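Local coordinates for protein post-proline cleaving enzyme (Rickettsia typhi, PDB 4HVT) that probably acts as a serine-type oligopeptidase of the prolyl oligopeptidase family, cleaving peptides after proline residues, at residues Met53-Phe67 with Ser691-Asn704. Residues are numbered along the deposited sequence; the frame is centred on the assembly and turned at random.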
ATOM      1  N   MET A  53       0.137  -6.859 -31.557  1.00 27.75           N
ATOM      2  CA  MET A  53      -1.153  -6.175 -31.618  1.00 27.22           C
ATOM      3  C   MET A  53      -0.922  -4.792 -32.172  1.00 27.62           C
ATOM      4  O   MET A  53       0.080  -4.166 -31.875  1.00 27.26           O
ATOM      5  CB  MET A  53      -1.770  -6.097 -30.210  1.00 25.97           C
ATOM      6  CG  MET A  53      -2.160  -7.483 -29.707  1.00 25.70           C
ATOM      7  SD  MET A  53      -2.770  -7.474 -28.005  1.00 24.07           S
ATOM      8  CE  MET A  53      -3.160  -9.204 -27.715  1.00 24.59           C
ATOM      9  N   GLN A  54      -1.857  -4.331 -32.988  1.00 28.56           N
ATOM     10  CA  GLN A  54      -1.739  -3.038 -33.630  1.00 29.14           C
ATOM     11  C   GLN A  54      -1.564  -1.929 -32.608  1.00 28.36           C
ATOM     12  O   GLN A  54      -0.905  -0.916 -32.880  1.00 28.70           O
ATOM     13  CB  GLN A  54      -2.956  -2.746 -34.572  1.00 29.34           C
ATOM     14  N   GLU A  55      -2.119  -2.121 -31.399  1.00 27.43           N
ATOM     15  CA  GLU A  55      -2.137  -1.036 -30.413  1.00 26.59           C
ATOM     16  C   GLU A  55      -0.815  -0.877 -29.672  1.00 26.21           C
ATOM     17  O   GLU A  55      -0.609   0.135 -29.018  1.00 25.85           O
ATOM     18  CB  GLU A  55      -3.264  -1.251 -29.403  1.00 25.67           C
ATOM     19  CG  GLU A  55      -4.680  -1.192 -29.973  1.00 26.33           C
ATOM     20  CD  GLU A  55      -5.182  -2.490 -30.603  1.00 27.39           C
ATOM     21  OE1 GLU A  55      -4.503  -3.508 -30.588  1.00 26.77           O
ATOM     22  OE2 GLU A  55      -6.260  -2.450 -31.244  1.00 30.24           O
ATOM     23  N   TYR A  56       0.070  -1.867 -29.758  1.00 26.21           N
ATOM     24  CA  TYR A  56       1.276  -1.899 -28.906  1.00 26.05           C
ATOM     25  C   TYR A  56       2.210  -0.678 -29.095  1.00 26.42           C
ATOM     26  O   TYR A  56       2.643  -0.033 -28.103  1.00 25.15           O
ATOM     27  CB  TYR A  56       2.051  -3.187 -29.156  1.00 26.97           C
ATOM     28  CG  TYR A  56       3.255  -3.340 -28.302  1.00 27.03           C
ATOM     29  CD1 TYR A  56       3.140  -3.914 -27.045  1.00 26.01           C
ATOM     30  CD2 TYR A  56       4.514  -2.881 -28.709  1.00 27.98           C
ATOM     31  CE1 TYR A  56       4.227  -4.045 -26.218  1.00 26.23           C
ATOM     32  CE2 TYR A  56       5.620  -3.019 -27.858  1.00 28.02           C
ATOM     33  CZ  TYR A  56       5.454  -3.586 -26.624  1.00 27.01           C
ATOM     34  OH  TYR A  56       6.515  -3.777 -25.757  1.00 27.28           O
ATOM     35  N   LYS A  57       2.528  -0.356 -30.360  1.00 27.33           N
ATOM     36  CA  LYS A  57       3.449   0.739 -30.640  1.00 27.73           C
ATOM     37  C   LYS A  57       2.970   2.012 -30.001  1.00 27.42           C
ATOM     38  O   LYS A  57       3.758   2.743 -29.415  1.00 27.56           O
ATOM     39  CB  LYS A  57       3.600   0.979 -32.158  1.00 28.63           C
ATOM     40  N   GLN A  58       1.671   2.311 -30.133  1.00 28.81           N
ATOM     41  CA  GLN A  58       1.103   3.571 -29.632  1.00 29.00           C
ATOM     42  C   GLN A  58       1.058   3.617 -28.084  1.00 27.37           C
ATOM     43  O   GLN A  58       1.493   4.587 -27.447  1.00 25.54           O
ATOM     44  CB  GLN A  58      -0.307   3.754 -30.190  1.00 31.78           C
ATOM     45  CG  GLN A  58      -0.949   5.105 -29.910  1.00 33.84           C
ATOM     46  CD  GLN A  58      -0.094   6.318 -30.277  1.00 36.65           C
ATOM     47  OE1 GLN A  58       0.657   6.323 -31.265  1.00 40.64           O
ATOM     48  NE2 GLN A  58      -0.247   7.381 -29.505  1.00 39.03           N
ATOM     49  N   ILE A  59       0.502   2.561 -27.507  1.00 26.05           N
ATOM     50  CA  ILE A  59       0.541   2.335 -26.029  1.00 24.95           C
ATOM     51  C   ILE A  59       1.982   2.458 -25.493  1.00 24.38           C
ATOM     52  O   ILE A  59       2.225   3.211 -24.581  1.00 22.91           O
ATOM     53  CB  ILE A  59      -0.046   0.960 -25.641  1.00 25.62           C
ATOM     54  CG1 ILE A  59      -1.546   0.820 -25.984  1.00 26.50           C
ATOM     55  CG2 ILE A  59       0.151   0.676 -24.157  1.00 24.64           C
ATOM     56  CD1 ILE A  59      -2.485   1.696 -25.173  1.00 26.87           C
ATOM     57  N   LYS A  60       2.952   1.750 -26.066  1.00 24.31           N
ATOM     58  CA  LYS A  60       4.350   1.938 -25.633  1.00 24.84           C
ATOM     59  C   LYS A  60       4.789   3.417 -25.668  1.00 25.11           C
ATOM     60  O   LYS A  60       5.368   3.950 -24.724  1.00 23.91           O
ATOM     61  CB  LYS A  60       5.285   1.093 -26.473  1.00 26.05           C
ATOM     62  CG  LYS A  60       6.766   1.384 -26.343  1.00 27.55           C
ATOM     63  CD  LYS A  60       7.528   0.362 -27.191  1.00 30.41           C
ATOM     64  CE  LYS A  60       8.905   0.065 -26.641  1.00 31.60           C
ATOM     65  NZ  LYS A  60       9.885   0.895 -27.363  1.00 33.83           N
ATOM     66  N   LYS A  61       4.528   4.098 -26.773  1.00 25.67           N
ATOM     67  CA  LYS A  61       4.894   5.509 -26.831  1.00 26.99           C
ATOM     68  C   LYS A  61       4.294   6.335 -25.687  1.00 26.71           C
ATOM     69  O   LYS A  61       5.004   7.131 -25.032  1.00 25.23           O
ATOM     70  CB  LYS A  61       4.503   6.119 -28.202  1.00 29.04           C
ATOM     71  CG  LYS A  61       4.821   7.594 -28.349  1.00 30.72           C
ATOM     72  CD  LYS A  61       4.104   8.192 -29.562  1.00 33.11           C
ATOM     73  CE  LYS A  61       4.855   9.355 -30.180  1.00 35.68           C
ATOM     74  NZ  LYS A  61       4.436   9.621 -31.586  1.00 38.23           N
ATOM     75  N   GLU A  62       3.003   6.131 -25.449  1.00 27.11           N
ATOM     76  CA  GLU A  62       2.278   6.927 -24.481  1.00 27.58           C
ATOM     77  C   GLU A  62       2.791   6.660 -23.081  1.00 24.95           C
ATOM     78  O   GLU A  62       2.968   7.588 -22.318  1.00 24.13           O
ATOM     79  CB  GLU A  62       0.788   6.653 -24.549  1.00 30.16           C
ATOM     80  CG  GLU A  62       0.196   6.998 -25.887  1.00 35.11           C
ATOM     81  CD  GLU A  62      -0.883   8.028 -25.789  1.00 39.48           C
ATOM     82  OE1 GLU A  62      -0.598   9.109 -25.192  1.00 42.98           O
ATOM     83  OE2 GLU A  62      -1.984   7.761 -26.318  1.00 43.38           O
ATOM     84  N   ILE A  63       3.064   5.392 -22.766  1.00 23.05           N
ATOM     85  CA  ILE A  63       3.527   5.046 -21.416  1.00 22.20           C
ATOM     86  C   ILE A  63       4.937   5.521 -21.147  1.00 21.39           C
ATOM     87  O   ILE A  63       5.238   6.068 -20.091  1.00 19.78           O
ATOM     88  CB  ILE A  63       3.514   3.519 -21.223  1.00 22.42           C
ATOM     89  CG1 ILE A  63       2.119   2.954 -21.496  1.00 23.66           C
ATOM     90  CG2 ILE A  63       4.118   3.168 -19.886  1.00 21.61           C
ATOM     91  CD1 ILE A  63       1.198   2.852 -20.333  1.00 23.88           C
ATOM     92  N   GLU A  64       5.815   5.324 -22.130  1.00 22.29           N
ATOM     93  CA  GLU A  64       7.187   5.785 -22.003  1.00 22.84           C
ATOM     94  C   GLU A  64       7.251   7.324 -21.850  1.00 22.79           C
ATOM     95  O   GLU A  64       8.018   7.837 -21.036  1.00 22.29           O
ATOM     96  CB  GLU A  64       8.035   5.275 -23.153  1.00 24.14           C
ATOM     97  CG  GLU A  64       8.217   3.766 -23.073  1.00 24.66           C
ATOM     98  CD  GLU A  64       9.244   3.208 -24.019  1.00 26.14           C
ATOM     99  OE1 GLU A  64       9.534   3.849 -25.048  1.00 26.20           O
ATOM    100  OE2 GLU A  64       9.745   2.107 -23.727  1.00 26.38           O
ATOM    101  N   THR A  65       6.406   8.035 -22.574  1.00 23.13           N
ATOM    102  CA  THR A  65       6.376   9.504 -22.449  1.00 23.77           C
ATOM    103  C   THR A  65       6.064   9.903 -21.015  1.00 22.80           C
ATOM    104  O   THR A  65       6.571  10.912 -20.533  1.00 22.58           O
ATOM    105  CB  THR A  65       5.336  10.145 -23.383  1.00 24.58           C
ATOM    106  OG1 THR A  65       5.709   9.825 -24.715  1.00 25.25           O
ATOM    107  CG2 THR A  65       5.287  11.670 -23.243  1.00 25.88           C
ATOM    108  N   ILE A  66       5.199   9.144 -20.361  1.00 21.96           N
ATOM    109  CA  ILE A  66       4.780   9.497 -19.004  1.00 20.99           C
ATOM    110  C   ILE A  66       5.835   9.058 -17.985  1.00 20.13           C
ATOM    111  O   ILE A  66       6.223   9.822 -17.090  1.00 19.33           O
ATOM    112  CB  ILE A  66       3.425   8.883 -18.637  1.00 21.46           C
ATOM    113  CG1 ILE A  66       2.303   9.565 -19.436  1.00 22.65           C
ATOM    114  CG2 ILE A  66       3.163   9.025 -17.151  1.00 20.74           C
ATOM    115  CD1 ILE A  66       1.038   8.736 -19.572  1.00 23.37           C
ATOM    116  N   PHE A  67       6.285   7.820 -18.098  1.00 19.80           N
ATOM    117  CA  PHE A  67       7.166   7.264 -17.094  1.00 19.43           C
ATOM    118  C   PHE A  67       8.528   7.936 -17.095  1.00 19.44           C
ATOM    119  O   PHE A  67       9.151   8.091 -16.025  1.00 19.18           O
ATOM    120  CB  PHE A  67       7.358   5.746 -17.275  1.00 19.98           C
ATOM    121  CG  PHE A  67       6.361   4.897 -16.561  1.00 20.09           C
ATOM    122  CD1 PHE A  67       5.027   4.896 -16.915  1.00 21.07           C
ATOM    123  CD2 PHE A  67       6.776   4.008 -15.598  1.00 21.11           C
ATOM    124  CE1 PHE A  67       4.116   4.057 -16.283  1.00 21.41           C
ATOM    125  CE2 PHE A  67       5.863   3.186 -14.955  1.00 20.87           C
ATOM    126  CZ  PHE A  67       4.535   3.212 -15.309  1.00 20.32           C
ATOM    127  N   SER A 691       8.538  -1.552 -14.512  1.00 16.72           N
ATOM    128  CA  SER A 691       7.166  -1.086 -14.304  1.00 16.59           C
ATOM    129  C   SER A 691       6.599  -0.561 -15.615  1.00 17.26           C
ATOM    130  O   SER A 691       5.472  -0.858 -15.991  1.00 16.89           O
ATOM    131  CB  SER A 691       7.127  -0.010 -13.235  1.00 16.90           C
ATOM    132  OG  SER A 691       5.788   0.366 -12.942  1.00 18.09           O
ATOM    133  N   ALA A 692       7.399   0.213 -16.316  1.00 17.11           N
ATOM    134  CA  ALA A 692       6.991   0.745 -17.606  1.00 17.96           C
ATOM    135  C   ALA A 692       6.586  -0.389 -18.567  1.00 18.55           C
ATOM    136  O   ALA A 692       5.509  -0.335 -19.184  1.00 18.81           O
ATOM    137  CB  ALA A 692       8.097   1.596 -18.195  1.00 18.33           C
ATOM    138  N   ASN A 693       7.419  -1.418 -18.646  1.00 19.15           N
ATOM    139  CA  ASN A 693       7.114  -2.552 -19.522  1.00 20.00           C
ATOM    140  C   ASN A 693       5.842  -3.290 -19.090  1.00 19.12           C
ATOM    141  O   ASN A 693       5.048  -3.710 -19.921  1.00 18.72           O
ATOM    142  CB  ASN A 693       8.334  -3.450 -19.597  1.00 21.59           C
ATOM    143  CG  ASN A 693       8.159  -4.582 -20.600  1.00 23.65           C
ATOM    144  OD1 ASN A 693       8.181  -4.385 -21.802  1.00 26.59           O
ATOM    145  ND2 ASN A 693       7.953  -5.761 -20.087  1.00 25.35           N
ATOM    146  N   TYR A 694       5.661  -3.466 -17.771  1.00 18.20           N
ATOM    147  CA  TYR A 694       4.455  -4.072 -17.224  1.00 17.94           C
ATOM    148  C   TYR A 694       3.177  -3.326 -17.661  1.00 17.92           C
ATOM    149  O   TYR A 694       2.220  -3.929 -18.163  1.00 17.94           O
ATOM    150  CB  TYR A 694       4.586  -4.076 -15.702  1.00 17.75           C
ATOM    151  CG  TYR A 694       3.460  -4.709 -14.981  1.00 17.27           C
ATOM    152  CD1 TYR A 694       2.318  -4.007 -14.663  1.00 16.67           C
ATOM    153  CD2 TYR A 694       3.524  -6.072 -14.621  1.00 17.50           C
ATOM    154  CE1 TYR A 694       1.273  -4.610 -13.995  1.00 16.84           C
ATOM    155  CE2 TYR A 694       2.515  -6.659 -13.889  1.00 17.14           C
ATOM    156  CZ  TYR A 694       1.380  -5.971 -13.628  1.00 16.91           C
ATOM    157  OH  TYR A 694       0.367  -6.513 -12.935  1.00 17.03           O
ATOM    158  N   PHE A 695       3.181  -2.005 -17.531  1.00 17.35           N
ATOM    159  CA  PHE A 695       2.014  -1.214 -17.926  1.00 17.86           C
ATOM    160  C   PHE A 695       1.784  -1.086 -19.437  1.00 18.21           C
ATOM    161  O   PHE A 695       0.655  -0.993 -19.879  1.00 18.35           O
ATOM    162  CB  PHE A 695       2.011   0.142 -17.238  1.00 17.93           C
ATOM    163  CG  PHE A 695       1.659   0.022 -15.788  1.00 19.20           C
ATOM    164  CD1 PHE A 695       0.395  -0.487 -15.420  1.00 20.04           C
ATOM    165  CD2 PHE A 695       2.608   0.212 -14.828  1.00 19.04           C
ATOM    166  CE1 PHE A 695       0.040  -0.649 -14.100  1.00 20.26           C
ATOM    167  CE2 PHE A 695       2.263   0.084 -13.492  1.00 18.98           C
ATOM    168  CZ  PHE A 695       0.992  -0.375 -13.131  1.00 20.18           C
ATOM    169  N   ILE A 696       2.843  -1.147 -20.212  1.00 18.61           N
ATOM    170  CA  ILE A 696       2.682  -1.268 -21.661  1.00 19.03           C
ATOM    171  C   ILE A 696       1.980  -2.575 -22.020  1.00 19.00           C
ATOM    172  O   ILE A 696       1.103  -2.605 -22.887  1.00 19.33           O
ATOM    173  CB  ILE A 696       4.045  -1.175 -22.400  1.00 20.06           C
ATOM    174  CG1 ILE A 696       4.666   0.224 -22.261  1.00 20.11           C
ATOM    175  CG2 ILE A 696       3.918  -1.567 -23.858  1.00 21.06           C
ATOM    176  CD1 ILE A 696       6.179   0.155 -22.398  1.00 20.64           C
ATOM    177  N   ASN A 697       2.402  -3.664 -21.391  1.00 18.55           N
ATOM    178  CA  ASN A 697       1.777  -4.966 -21.640  1.00 19.01           C
ATOM    179  C   ASN A 697       0.318  -4.968 -21.207  1.00 18.63           C
ATOM    180  O   ASN A 697      -0.583  -5.393 -21.983  1.00 19.56           O
ATOM    181  CB  ASN A 697       2.540  -6.032 -20.929  1.00 18.61           C
ATOM    182  CG  ASN A 697       3.848  -6.370 -21.617  1.00 19.60           C
ATOM    183  OD1 ASN A 697       3.984  -6.190 -22.844  1.00 21.20           O
ATOM    184  ND2 ASN A 697       4.821  -6.905 -20.839  1.00 19.50           N
ATOM    185  N   LEU A 698       0.072  -4.422 -20.019  1.00 17.63           N
ATOM    186  CA  LEU A 698      -1.274  -4.399 -19.475  1.00 17.81           C
ATOM    187  C   LEU A 698      -2.248  -3.553 -20.306  1.00 18.05           C
ATOM    188  O   LEU A 698      -3.383  -3.981 -20.576  1.00 17.65           O
ATOM    189  CB  LEU A 698      -1.232  -3.922 -18.008  1.00 17.65           C
ATOM    190  CG  LEU A 698      -2.576  -4.082 -17.288  1.00 17.97           C
ATOM    191  CD1 LEU A 698      -2.453  -4.616 -15.891  1.00 18.36           C
ATOM    192  CD2 LEU A 698      -3.268  -2.737 -17.345  1.00 17.99           C
ATOM    193  N   TYR A 699      -1.802  -2.359 -20.664  1.00 17.51           N
ATOM    194  CA  TYR A 699      -2.658  -1.423 -21.432  1.00 18.38           C
ATOM    195  C   TYR A 699      -2.793  -1.843 -22.898  1.00 18.82           C
ATOM    196  O   TYR A 699      -3.837  -1.613 -23.472  1.00 18.73           O
ATOM    197  CB  TYR A 699      -2.276   0.054 -21.227  1.00 18.90           C
ATOM    198  CG  TYR A 699      -2.855   0.557 -19.949  1.00 19.51           C
ATOM    199  CD1 TYR A 699      -4.208   0.875 -19.852  1.00 20.56           C
ATOM    200  CD2 TYR A 699      -2.072   0.717 -18.846  1.00 18.91           C
ATOM    201  CE1 TYR A 699      -4.749   1.310 -18.667  1.00 20.87           C
ATOM    202  CE2 TYR A 699      -2.605   1.143 -17.658  1.00 19.80           C
ATOM    203  CZ  TYR A 699      -3.932   1.439 -17.569  1.00 21.10           C
ATOM    204  OH  TYR A 699      -4.457   1.872 -16.373  1.00 22.80           O
ATOM    205  N   THR A 700      -1.808  -2.552 -23.443  1.00 18.80           N
ATOM    206  CA  THR A 700      -1.940  -3.091 -24.783  1.00 19.91           C
ATOM    207  C   THR A 700      -3.024  -4.163 -24.730  1.00 19.84           C
ATOM    208  O   THR A 700      -3.916  -4.165 -25.581  1.00 19.92           O
ATOM    209  CB  THR A 700      -0.598  -3.608 -25.332  1.00 20.65           C
ATOM    210  OG1 THR A 700       0.349  -2.526 -25.371  1.00 20.53           O
ATOM    211  CG2 THR A 700      -0.788  -4.196 -26.743  1.00 21.65           C
ATOM    212  N   PHE A 701      -2.977  -5.012 -23.696  1.00 19.13           N
ATOM    213  CA  PHE A 701      -3.959  -6.090 -23.527  1.00 19.02           C
ATOM    214  C   PHE A 701      -5.400  -5.506 -23.524  1.00 18.62           C
ATOM    215  O   PHE A 701      -6.290  -6.006 -24.199  1.00 18.93           O
ATOM    216  CB  PHE A 701      -3.647  -6.924 -22.249  1.00 18.55           C
ATOM    217  CG  PHE A 701      -4.783  -7.775 -21.785  1.00 18.35           C
ATOM    218  CD1 PHE A 701      -5.080  -8.990 -22.419  1.00 19.44           C
ATOM    219  CD2 PHE A 701      -5.566  -7.382 -20.738  1.00 17.95           C
ATOM    220  CE1 PHE A 701      -6.126  -9.768 -21.956  1.00 19.10           C
ATOM    221  CE2 PHE A 701      -6.629  -8.141 -20.305  1.00 18.06           C
ATOM    222  CZ  PHE A 701      -6.913  -9.326 -20.926  1.00 18.63           C
ATOM    223  N   PHE A 702      -5.635  -4.470 -22.741  1.00 17.95           N
ATOM    224  CA  PHE A 702      -6.986  -3.946 -22.587  1.00 17.64           C
ATOM    225  C   PHE A 702      -7.403  -3.193 -23.797  1.00 18.63           C
ATOM    226  O   PHE A 702      -8.562  -3.255 -24.195  1.00 19.15           O
ATOM    227  CB  PHE A 702      -7.087  -3.070 -21.329  1.00 16.75           C
ATOM    228  CG  PHE A 702      -7.348  -3.865 -20.073  1.00 15.91           C
ATOM    229  CD1 PHE A 702      -8.508  -4.600 -19.962  1.00 15.93           C
ATOM    230  CD2 PHE A 702      -6.484  -3.761 -18.956  1.00 15.32           C
ATOM    231  CE1 PHE A 702      -8.805  -5.317 -18.812  1.00 15.67           C
ATOM    232  CE2 PHE A 702      -6.779  -4.459 -17.814  1.00 14.76           C
ATOM    233  CZ  PHE A 702      -7.938  -5.250 -17.749  1.00 15.10           C
ATOM    234  N   ALA A 703      -6.468  -2.450 -24.381  1.00 19.14           N
ATOM    235  CA  ALA A 703      -6.802  -1.631 -25.550  1.00 19.69           C
ATOM    236  C   ALA A 703      -7.204  -2.562 -26.682  1.00 20.78           C
ATOM    237  O   ALA A 703      -8.195  -2.303 -27.413  1.00 20.67           O
ATOM    238  CB  ALA A 703      -5.630  -0.798 -25.960  1.00 19.80           C
ATOM    239  N   ASN A 704      -6.477  -3.657 -26.827  1.00 21.14           N
ATOM    240  CA  ASN A 704      -6.763  -4.607 -27.890  1.00 22.29           C
ATOM    241  C   ASN A 704      -8.045  -5.422 -27.630  1.00 22.75           C
ATOM    242  O   ASN A 704      -8.846  -5.639 -28.569  1.00 23.89           O
ATOM    243  CB  ASN A 704      -5.559  -5.519 -28.069  1.00 22.62           C
ATOM    244  CG  ASN A 704      -5.755  -6.553 -29.141  1.00 23.51           C
ATOM    245  OD1 ASN A 704      -5.505  -6.303 -30.379  1.00 25.33           O
ATOM    246  ND2 ASN A 704      -6.200  -7.719 -28.729  1.00 23.23           N
TER
HETATM  247  O   HOH W   1       6.600  -5.626 -23.853  1.00 33.56           O
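Ile-59 and Ile-63 enter as knobs into holes on residues 691-704 of helix 688-706, and Ile-696 returns the fit among Tyr-56, Lys-60, Ile-63 and Glu-64. The helical segments run roughly antiparallel (139°), their axes 9.0 Å apart. Ile-59 rests its CG2 branch 3.4 Å from Thr-700 OG1, while its CD1 reaches Ala-703 CB. That hydroxyl, turned beside its own backbone N (chi1 -60°), hydrogen-bonds Ile-696 O at 2.6 Å, on the opposite face of the carbonyl from Thr-700 N, so Ile-696 O accepts two bonds. Ile-696 meets Ile-63 CB through CG1 (3.6 Å) and Tyr-56 CE1 through CG2 (3.4 Å). With CG anti to the backbone N (chi1 -178°), the Tyr-56 ring swings across this branch and its OH donates to a water 2.7 Å away; the water donates to OD1 of Asn-693 and Asn-697, whose ND2 atoms both hydrogen-bond Glu-47 OE2. Phe-67 lays a ring face over Ala-692 CA (CH-pi, 4.0 Å to the centroid), with Ser-691 OG, hydrogen-bonded to Ser-684 OG, at its edge; at the other end the extended Met-53 side chain crosses Asn-704 at about a right angle. Shape-matched apolar side chains thus carry this join between the N-terminal region and the alpha/beta-hydrolase domain's last helix, with a water bridge alongside.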